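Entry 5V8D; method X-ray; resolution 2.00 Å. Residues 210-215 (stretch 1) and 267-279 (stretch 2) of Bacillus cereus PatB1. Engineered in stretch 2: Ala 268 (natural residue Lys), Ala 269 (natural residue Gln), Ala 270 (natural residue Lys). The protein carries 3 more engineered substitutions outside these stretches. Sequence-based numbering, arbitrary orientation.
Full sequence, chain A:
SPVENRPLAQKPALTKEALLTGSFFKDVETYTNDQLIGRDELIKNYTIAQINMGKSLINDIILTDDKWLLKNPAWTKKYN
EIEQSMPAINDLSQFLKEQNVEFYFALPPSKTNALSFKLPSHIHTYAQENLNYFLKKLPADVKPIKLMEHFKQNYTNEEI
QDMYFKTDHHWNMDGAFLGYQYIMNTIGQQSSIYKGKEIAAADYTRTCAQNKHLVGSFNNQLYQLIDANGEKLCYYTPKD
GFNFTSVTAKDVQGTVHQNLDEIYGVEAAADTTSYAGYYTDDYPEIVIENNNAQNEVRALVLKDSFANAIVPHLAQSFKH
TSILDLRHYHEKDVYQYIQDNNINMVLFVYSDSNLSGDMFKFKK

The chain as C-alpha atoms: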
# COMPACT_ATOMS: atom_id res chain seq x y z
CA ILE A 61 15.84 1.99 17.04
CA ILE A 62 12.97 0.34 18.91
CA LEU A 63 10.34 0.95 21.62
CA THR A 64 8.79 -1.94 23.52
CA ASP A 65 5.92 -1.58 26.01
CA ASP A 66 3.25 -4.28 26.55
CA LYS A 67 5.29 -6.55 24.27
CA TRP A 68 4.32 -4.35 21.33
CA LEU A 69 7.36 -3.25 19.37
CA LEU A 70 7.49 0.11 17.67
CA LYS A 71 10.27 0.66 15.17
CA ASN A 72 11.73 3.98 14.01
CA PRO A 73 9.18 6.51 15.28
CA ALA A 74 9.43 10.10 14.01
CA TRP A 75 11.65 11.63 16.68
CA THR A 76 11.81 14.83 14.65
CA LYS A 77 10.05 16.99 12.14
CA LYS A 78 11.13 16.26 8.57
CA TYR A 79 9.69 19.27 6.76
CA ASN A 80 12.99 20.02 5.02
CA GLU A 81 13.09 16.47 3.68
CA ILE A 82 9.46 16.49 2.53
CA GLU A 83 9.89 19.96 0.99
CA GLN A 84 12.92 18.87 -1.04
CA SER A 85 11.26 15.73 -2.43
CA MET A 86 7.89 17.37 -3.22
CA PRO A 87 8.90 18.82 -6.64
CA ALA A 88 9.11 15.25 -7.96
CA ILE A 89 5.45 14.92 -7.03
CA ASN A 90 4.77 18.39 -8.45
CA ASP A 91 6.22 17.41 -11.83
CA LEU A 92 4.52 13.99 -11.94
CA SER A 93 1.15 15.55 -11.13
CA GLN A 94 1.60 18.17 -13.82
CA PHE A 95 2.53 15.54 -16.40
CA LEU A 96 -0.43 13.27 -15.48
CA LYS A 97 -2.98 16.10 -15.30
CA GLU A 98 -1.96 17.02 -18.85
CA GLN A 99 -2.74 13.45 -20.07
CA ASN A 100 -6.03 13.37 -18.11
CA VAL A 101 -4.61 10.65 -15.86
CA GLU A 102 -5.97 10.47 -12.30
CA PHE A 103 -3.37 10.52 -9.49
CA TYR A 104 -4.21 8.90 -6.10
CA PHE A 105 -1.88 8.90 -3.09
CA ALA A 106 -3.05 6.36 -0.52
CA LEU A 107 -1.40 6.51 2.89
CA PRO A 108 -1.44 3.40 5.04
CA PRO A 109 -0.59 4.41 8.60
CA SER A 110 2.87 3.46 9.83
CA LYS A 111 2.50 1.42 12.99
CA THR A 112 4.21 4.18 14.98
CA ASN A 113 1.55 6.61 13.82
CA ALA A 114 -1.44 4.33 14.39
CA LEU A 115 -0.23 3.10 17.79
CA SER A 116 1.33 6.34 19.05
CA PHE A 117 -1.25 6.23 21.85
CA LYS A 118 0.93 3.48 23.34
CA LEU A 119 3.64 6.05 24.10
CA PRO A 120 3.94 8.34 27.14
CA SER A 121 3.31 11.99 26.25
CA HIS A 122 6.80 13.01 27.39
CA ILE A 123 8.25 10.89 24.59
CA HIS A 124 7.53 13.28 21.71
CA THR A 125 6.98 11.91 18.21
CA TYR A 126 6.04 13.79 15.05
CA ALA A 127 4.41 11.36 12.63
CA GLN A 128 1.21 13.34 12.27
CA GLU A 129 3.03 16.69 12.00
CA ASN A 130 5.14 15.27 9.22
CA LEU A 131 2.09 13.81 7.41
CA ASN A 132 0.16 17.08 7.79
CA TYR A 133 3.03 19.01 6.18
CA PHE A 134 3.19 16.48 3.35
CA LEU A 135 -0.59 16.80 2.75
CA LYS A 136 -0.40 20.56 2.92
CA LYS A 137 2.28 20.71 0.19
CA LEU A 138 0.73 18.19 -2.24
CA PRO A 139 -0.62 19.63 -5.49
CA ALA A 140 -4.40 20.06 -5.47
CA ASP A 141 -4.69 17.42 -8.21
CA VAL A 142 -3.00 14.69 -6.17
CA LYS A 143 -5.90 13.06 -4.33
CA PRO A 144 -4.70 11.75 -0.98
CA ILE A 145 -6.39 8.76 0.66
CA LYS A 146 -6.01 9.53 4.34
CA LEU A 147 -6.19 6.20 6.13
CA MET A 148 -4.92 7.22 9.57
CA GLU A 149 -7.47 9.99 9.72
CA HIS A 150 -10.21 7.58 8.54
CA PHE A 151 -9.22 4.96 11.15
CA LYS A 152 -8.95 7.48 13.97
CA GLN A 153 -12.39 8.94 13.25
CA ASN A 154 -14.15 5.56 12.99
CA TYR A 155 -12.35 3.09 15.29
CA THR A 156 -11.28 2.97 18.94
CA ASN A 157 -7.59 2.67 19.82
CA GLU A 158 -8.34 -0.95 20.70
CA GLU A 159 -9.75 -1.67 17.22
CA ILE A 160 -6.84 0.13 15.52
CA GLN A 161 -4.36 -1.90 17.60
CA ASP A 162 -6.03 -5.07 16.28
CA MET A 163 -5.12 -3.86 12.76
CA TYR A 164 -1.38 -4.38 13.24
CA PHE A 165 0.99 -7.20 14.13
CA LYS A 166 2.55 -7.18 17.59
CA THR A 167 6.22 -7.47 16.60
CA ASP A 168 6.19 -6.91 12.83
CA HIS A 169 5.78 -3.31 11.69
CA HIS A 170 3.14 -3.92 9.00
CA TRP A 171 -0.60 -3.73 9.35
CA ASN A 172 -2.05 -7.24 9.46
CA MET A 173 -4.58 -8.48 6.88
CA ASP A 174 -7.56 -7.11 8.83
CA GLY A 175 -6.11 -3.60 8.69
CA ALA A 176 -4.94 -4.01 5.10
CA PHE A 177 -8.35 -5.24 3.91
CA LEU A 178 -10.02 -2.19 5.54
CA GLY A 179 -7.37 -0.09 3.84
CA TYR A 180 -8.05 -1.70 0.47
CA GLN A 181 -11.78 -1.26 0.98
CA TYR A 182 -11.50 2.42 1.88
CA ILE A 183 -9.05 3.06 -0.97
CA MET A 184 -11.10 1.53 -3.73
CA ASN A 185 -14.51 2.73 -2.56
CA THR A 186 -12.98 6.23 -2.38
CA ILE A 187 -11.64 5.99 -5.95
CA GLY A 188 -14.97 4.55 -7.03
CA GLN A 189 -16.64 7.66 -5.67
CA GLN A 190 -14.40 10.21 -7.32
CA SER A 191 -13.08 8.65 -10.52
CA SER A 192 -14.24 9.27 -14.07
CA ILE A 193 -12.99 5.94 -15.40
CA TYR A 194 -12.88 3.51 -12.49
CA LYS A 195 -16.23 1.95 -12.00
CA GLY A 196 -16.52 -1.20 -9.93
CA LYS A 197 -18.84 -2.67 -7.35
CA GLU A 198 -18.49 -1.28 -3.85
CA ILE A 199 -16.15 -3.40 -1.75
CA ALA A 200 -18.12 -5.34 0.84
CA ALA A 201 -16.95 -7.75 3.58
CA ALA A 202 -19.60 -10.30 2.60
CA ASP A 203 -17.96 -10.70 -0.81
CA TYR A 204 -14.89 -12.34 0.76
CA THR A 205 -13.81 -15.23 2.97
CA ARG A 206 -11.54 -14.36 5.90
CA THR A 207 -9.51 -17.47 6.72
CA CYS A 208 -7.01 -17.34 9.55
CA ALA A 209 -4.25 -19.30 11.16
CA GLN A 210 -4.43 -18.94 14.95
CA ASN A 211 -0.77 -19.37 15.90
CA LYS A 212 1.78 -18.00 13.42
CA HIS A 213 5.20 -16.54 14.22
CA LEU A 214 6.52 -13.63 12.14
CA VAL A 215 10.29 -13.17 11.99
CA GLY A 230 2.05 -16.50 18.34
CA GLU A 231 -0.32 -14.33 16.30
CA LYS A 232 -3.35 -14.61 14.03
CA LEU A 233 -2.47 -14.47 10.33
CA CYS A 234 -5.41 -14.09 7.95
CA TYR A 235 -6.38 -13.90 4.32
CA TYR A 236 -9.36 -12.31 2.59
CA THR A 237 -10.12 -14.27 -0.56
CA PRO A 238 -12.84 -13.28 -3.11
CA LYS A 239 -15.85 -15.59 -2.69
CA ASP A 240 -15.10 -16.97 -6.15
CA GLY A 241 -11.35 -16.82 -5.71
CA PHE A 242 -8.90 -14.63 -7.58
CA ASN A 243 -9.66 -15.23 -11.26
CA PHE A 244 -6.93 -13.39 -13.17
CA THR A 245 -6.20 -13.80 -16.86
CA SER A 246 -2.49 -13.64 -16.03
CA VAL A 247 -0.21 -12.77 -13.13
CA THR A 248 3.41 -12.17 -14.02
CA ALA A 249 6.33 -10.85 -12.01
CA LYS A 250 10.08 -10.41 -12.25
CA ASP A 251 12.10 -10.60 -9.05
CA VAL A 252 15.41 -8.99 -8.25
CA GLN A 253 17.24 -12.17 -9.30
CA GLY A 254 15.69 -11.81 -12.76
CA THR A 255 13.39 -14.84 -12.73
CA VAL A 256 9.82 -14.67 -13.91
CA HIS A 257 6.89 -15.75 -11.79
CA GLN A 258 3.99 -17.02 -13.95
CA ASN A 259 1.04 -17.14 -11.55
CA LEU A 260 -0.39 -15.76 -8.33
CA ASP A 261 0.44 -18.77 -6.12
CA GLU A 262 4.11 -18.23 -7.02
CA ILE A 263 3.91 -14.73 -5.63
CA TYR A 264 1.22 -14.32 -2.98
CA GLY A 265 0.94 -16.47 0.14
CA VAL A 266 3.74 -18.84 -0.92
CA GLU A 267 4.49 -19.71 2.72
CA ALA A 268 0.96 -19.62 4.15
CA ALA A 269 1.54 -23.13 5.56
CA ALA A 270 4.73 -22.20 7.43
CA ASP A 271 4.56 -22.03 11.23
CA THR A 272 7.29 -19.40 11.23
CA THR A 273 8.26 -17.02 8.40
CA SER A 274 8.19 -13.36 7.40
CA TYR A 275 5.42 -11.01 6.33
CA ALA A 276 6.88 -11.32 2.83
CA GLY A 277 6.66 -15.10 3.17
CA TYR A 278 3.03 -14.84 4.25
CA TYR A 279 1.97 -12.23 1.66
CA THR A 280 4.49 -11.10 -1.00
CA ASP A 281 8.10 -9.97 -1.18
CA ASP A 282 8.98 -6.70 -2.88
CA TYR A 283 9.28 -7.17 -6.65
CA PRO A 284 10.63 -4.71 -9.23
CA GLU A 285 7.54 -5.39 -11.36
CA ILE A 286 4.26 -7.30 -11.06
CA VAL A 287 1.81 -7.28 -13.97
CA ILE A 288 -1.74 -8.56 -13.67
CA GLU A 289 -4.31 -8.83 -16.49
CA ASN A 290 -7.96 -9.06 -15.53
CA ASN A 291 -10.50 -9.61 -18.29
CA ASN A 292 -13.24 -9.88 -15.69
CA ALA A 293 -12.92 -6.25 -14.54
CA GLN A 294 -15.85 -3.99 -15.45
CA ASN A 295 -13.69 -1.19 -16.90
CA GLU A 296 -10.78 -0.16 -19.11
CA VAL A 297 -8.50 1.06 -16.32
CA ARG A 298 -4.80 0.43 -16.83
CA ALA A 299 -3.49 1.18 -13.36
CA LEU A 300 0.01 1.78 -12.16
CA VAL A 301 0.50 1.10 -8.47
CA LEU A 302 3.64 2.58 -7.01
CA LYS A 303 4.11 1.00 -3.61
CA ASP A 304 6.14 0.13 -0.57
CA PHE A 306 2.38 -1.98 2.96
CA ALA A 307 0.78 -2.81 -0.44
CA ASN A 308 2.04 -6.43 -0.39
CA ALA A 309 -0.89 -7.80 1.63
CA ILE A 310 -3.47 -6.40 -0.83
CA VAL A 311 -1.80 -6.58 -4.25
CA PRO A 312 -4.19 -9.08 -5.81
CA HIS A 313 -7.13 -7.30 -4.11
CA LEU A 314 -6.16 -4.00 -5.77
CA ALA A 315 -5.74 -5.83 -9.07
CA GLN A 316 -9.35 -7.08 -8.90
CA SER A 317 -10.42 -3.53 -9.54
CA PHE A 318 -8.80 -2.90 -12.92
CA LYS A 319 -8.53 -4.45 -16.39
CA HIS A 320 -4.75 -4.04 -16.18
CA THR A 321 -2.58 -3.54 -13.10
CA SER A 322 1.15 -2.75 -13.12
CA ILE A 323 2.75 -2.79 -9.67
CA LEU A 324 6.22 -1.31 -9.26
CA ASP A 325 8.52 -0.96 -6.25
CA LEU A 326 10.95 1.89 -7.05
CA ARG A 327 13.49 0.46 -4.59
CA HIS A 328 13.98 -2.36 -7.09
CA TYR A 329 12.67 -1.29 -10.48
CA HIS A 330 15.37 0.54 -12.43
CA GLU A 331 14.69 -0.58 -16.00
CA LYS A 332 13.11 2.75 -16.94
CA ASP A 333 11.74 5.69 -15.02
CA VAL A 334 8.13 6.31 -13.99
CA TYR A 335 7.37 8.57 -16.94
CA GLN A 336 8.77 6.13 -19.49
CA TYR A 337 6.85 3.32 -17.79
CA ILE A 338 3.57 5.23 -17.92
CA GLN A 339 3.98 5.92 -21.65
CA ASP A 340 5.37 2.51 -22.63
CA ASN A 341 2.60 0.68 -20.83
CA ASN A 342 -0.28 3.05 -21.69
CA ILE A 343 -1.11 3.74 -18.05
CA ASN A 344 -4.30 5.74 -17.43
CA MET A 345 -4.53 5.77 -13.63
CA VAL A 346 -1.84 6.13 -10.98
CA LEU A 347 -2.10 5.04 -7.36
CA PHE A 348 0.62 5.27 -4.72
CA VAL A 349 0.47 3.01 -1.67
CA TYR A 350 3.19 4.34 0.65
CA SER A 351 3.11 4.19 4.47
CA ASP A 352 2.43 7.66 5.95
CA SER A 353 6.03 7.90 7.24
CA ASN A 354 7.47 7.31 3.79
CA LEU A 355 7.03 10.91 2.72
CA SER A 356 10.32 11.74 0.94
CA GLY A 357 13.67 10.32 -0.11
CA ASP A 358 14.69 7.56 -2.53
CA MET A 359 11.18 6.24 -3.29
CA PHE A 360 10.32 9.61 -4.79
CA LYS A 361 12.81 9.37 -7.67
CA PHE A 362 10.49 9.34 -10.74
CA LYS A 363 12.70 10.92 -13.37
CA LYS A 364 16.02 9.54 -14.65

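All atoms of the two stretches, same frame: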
# COMPACT_ATOMS: atom_id res chain seq x y z
N GLN A 210 -4.36 -19.45 13.59
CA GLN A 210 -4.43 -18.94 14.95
C GLN A 210 -3.07 -18.67 15.59
O GLN A 210 -2.97 -17.81 16.47
CB GLN A 210 -5.21 -19.92 15.84
CG GLN A 210 -6.67 -20.06 15.47
CD GLN A 210 -7.42 -18.76 15.60
OE1 GLN A 210 -7.29 -18.05 16.61
NE2 GLN A 210 -8.21 -18.42 14.59
N ASN A 211 -2.04 -19.41 15.18
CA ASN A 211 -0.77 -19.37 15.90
C ASN A 211 0.47 -19.30 15.01
O ASN A 211 1.29 -20.20 15.02
CB ASN A 211 -0.66 -20.59 16.81
CG ASN A 211 0.40 -20.42 17.87
OD1 ASN A 211 0.48 -19.37 18.51
ND2 ASN A 211 1.23 -21.44 18.04
N LYS A 212 0.61 -18.20 14.27
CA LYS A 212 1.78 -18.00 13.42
C LYS A 212 2.84 -17.13 14.09
O LYS A 212 2.52 -16.30 14.94
CB LYS A 212 1.38 -17.37 12.09
CG LYS A 212 0.47 -18.23 11.24
CD LYS A 212 1.11 -19.57 10.91
CE LYS A 212 0.46 -20.17 9.67
NZ LYS A 212 1.01 -21.51 9.34
N HIS A 213 4.09 -17.32 13.69
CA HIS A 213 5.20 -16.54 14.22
C HIS A 213 5.95 -15.80 13.12
O HIS A 213 6.67 -16.41 12.34
CB HIS A 213 6.17 -17.44 14.99
CG HIS A 213 5.62 -17.95 16.29
ND1 HIS A 213 4.85 -19.09 16.38
CD2 HIS A 213 5.74 -17.47 17.55
CE1 HIS A 213 4.52 -19.29 17.64
NE2 HIS A 213 5.05 -18.33 18.37
N LEU A 214 5.78 -14.48 13.07
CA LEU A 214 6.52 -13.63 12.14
C LEU A 214 7.95 -13.36 12.59
O LEU A 214 8.18 -13.00 13.74
CB LEU A 214 5.82 -12.29 11.98
CG LEU A 214 4.44 -12.26 11.35
CD1 LEU A 214 3.74 -11.03 11.85
CD2 LEU A 214 4.56 -12.20 9.83
N VAL A 215 8.91 -13.52 11.68
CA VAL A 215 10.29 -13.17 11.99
C VAL A 215 10.57 -11.74 11.54
O VAL A 215 9.94 -11.24 10.61
CB VAL A 215 11.29 -14.11 11.31
CG1 VAL A 215 11.03 -15.55 11.71
CG2 VAL A 215 11.21 -13.96 9.80
N GLU A 267 4.17 -19.02 1.47
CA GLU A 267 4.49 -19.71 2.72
C GLU A 267 3.36 -19.70 3.74
O GLU A 267 3.60 -19.78 4.95
CB GLU A 267 5.75 -19.10 3.33
CG GLU A 267 6.99 -19.28 2.46
CD GLU A 267 8.13 -18.40 2.89
OE1 GLU A 267 8.55 -18.52 4.05
OE2 GLU A 267 8.61 -17.58 2.06
N ALA A 268 2.13 -19.64 3.27
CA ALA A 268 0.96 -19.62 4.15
C ALA A 268 0.96 -20.80 5.14
O ALA A 268 0.47 -20.67 6.25
CB ALA A 268 -0.32 -19.62 3.32
N ALA A 269 1.53 -21.93 4.73
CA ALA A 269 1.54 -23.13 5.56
C ALA A 269 2.59 -23.09 6.68
O ALA A 269 2.47 -23.81 7.67
CB ALA A 269 1.76 -24.37 4.68
N ALA A 270 3.60 -22.26 6.51
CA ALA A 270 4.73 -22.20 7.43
C ALA A 270 4.31 -21.73 8.83
O ALA A 270 3.52 -20.79 8.97
CB ALA A 270 5.81 -21.27 6.87
N ASP A 271 4.85 -22.39 9.85
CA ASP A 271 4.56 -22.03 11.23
C ASP A 271 5.32 -20.77 11.63
O ASP A 271 4.89 -20.02 12.51
CB ASP A 271 4.93 -23.17 12.18
N THR A 272 6.45 -20.55 10.96
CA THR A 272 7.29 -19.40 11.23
C THR A 272 7.93 -18.91 9.93
O THR A 272 8.66 -19.65 9.28
CB THR A 272 8.39 -19.73 12.27
OG1 THR A 272 7.78 -20.08 13.52
CG2 THR A 272 9.30 -18.55 12.50
N THR A 273 7.60 -17.68 9.53
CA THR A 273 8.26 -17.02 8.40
C THR A 273 8.01 -15.52 8.49
O THR A 273 7.57 -15.01 9.51
CB THR A 273 7.77 -17.55 7.02
OG1 THR A 273 8.51 -16.91 5.96
CG2 THR A 273 6.30 -17.25 6.79
N SER A 274 8.32 -14.80 7.42
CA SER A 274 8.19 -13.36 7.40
C SER A 274 6.87 -12.92 6.78
O SER A 274 6.18 -13.72 6.14
CB SER A 274 9.35 -12.73 6.63
OG SER A 274 9.24 -13.07 5.26
N TYR A 275 6.55 -11.65 6.97
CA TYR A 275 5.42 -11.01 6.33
C TYR A 275 5.48 -11.21 4.82
O TYR A 275 4.46 -11.48 4.18
CB TYR A 275 5.41 -9.54 6.71
CG TYR A 275 4.49 -8.64 5.94
CD1 TYR A 275 3.18 -8.45 6.33
CD2 TYR A 275 4.95 -7.92 4.86
CE1 TYR A 275 2.33 -7.59 5.64
CE2 TYR A 275 4.13 -7.06 4.17
CZ TYR A 275 2.81 -6.90 4.57
OH TYR A 275 1.98 -6.03 3.87
N ALA A 276 6.68 -11.10 4.26
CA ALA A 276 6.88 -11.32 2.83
C ALA A 276 6.56 -12.78 2.47
O ALA A 276 5.95 -13.06 1.43
CB ALA A 276 8.30 -10.96 2.43
N GLY A 277 6.97 -13.70 3.34
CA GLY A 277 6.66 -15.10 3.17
C GLY A 277 5.16 -15.32 3.15
O GLY A 277 4.62 -16.00 2.26
N TYR A 278 4.48 -14.71 4.12
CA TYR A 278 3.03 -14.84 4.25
C TYR A 278 2.22 -14.11 3.17
O TYR A 278 1.17 -14.60 2.76
CB TYR A 278 2.59 -14.37 5.63
CG TYR A 278 2.92 -15.33 6.75
CD1 TYR A 278 2.57 -16.67 6.65
CD2 TYR A 278 3.60 -14.91 7.90
CE1 TYR A 278 2.86 -17.57 7.66
CE2 TYR A 278 3.91 -15.81 8.92
CZ TYR A 278 3.54 -17.14 8.79
OH TYR A 278 3.81 -18.04 9.78
N TYR A 279 2.69 -12.96 2.70
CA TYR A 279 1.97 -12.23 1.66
C TYR A 279 2.78 -12.16 0.35
O TYR A 279 2.73 -13.12 -0.43
CB TYR A 279 1.55 -10.85 2.22
CG TYR A 279 0.63 -11.06 3.42
CD1 TYR A 279 -0.70 -11.45 3.23
CD2 TYR A 279 1.10 -10.97 4.72
CE1 TYR A 279 -1.54 -11.72 4.32
CE2 TYR A 279 0.28 -11.22 5.81
CZ TYR A 279 -1.04 -11.58 5.61
OH TYR A 279 -1.85 -11.83 6.69
O HOH W 1 8.13 -10.48 8.87

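Contact between residues 210-215 and 267-279 of Bacillus cereus PatB1, a short parallel strand pairing (His 213 with Thr 272, Leu 214 with Thr 273), flanked by a turn and a helix of the second stretch. The ladder has three rungs: His 213 N donates to Asp 271 O (3.1 Å), Thr 273 N gives a weak bond to His 213 O (3.2 Å), and Val 215 N donates to Thr 273 O (3.0 Å). Lys 212 leaves its backbone sideways, and chi1 and chi2, both m, bend the chain before chi3 and chi4, both t, extend it to the turn at 267-270. There Lys 212 NZ donates to Ala 270 O (2.6 Å) and, weakly, to Ala 268 O (3.2 Å). Ala 268, Ala 269 and Ala 270 are engineered, but the lysine reaches backbone oxygens here, not their side chains. Tyr 278, chi1 m, points its CA-to-CB bond toward stretch 1, and its OH donates to Ala 270 O (2.9 Å), so one carbonyl holds both the lysine and the tyrosine. Leu 214, chi1 m and chi2 t, brings CD2 to 3.5 Å from Tyr 278 CD2, at the ring edge, and to 4.2 Å from Tyr 275 CB. Tyr 275, chi1 t, leads its ring end away from stretch 1, and its OH is hydrogen-bonded elsewhere in the structure. On the sheet face shared by His 213 and Thr 272, His 213 CB approaches Thr 272 OG1 (3.4 Å), while the imidazole end leads away. Val 215 CG1 packs on Thr 272 CG2 (3.6 Å). Ser 274, chi1 p, caps the helix: its OG accepts from Gly 277 N (3.0 Å). Thr 273, chi1 t, directs OG1 into a very short bond to Glu 267 OE1 (2.5 Å). A water bridges Val 215 and Tyr 275, the first residue of the helix, donating to Val 215 O (2.6 Å) and accepting from Tyr 275 N (2.7 Å).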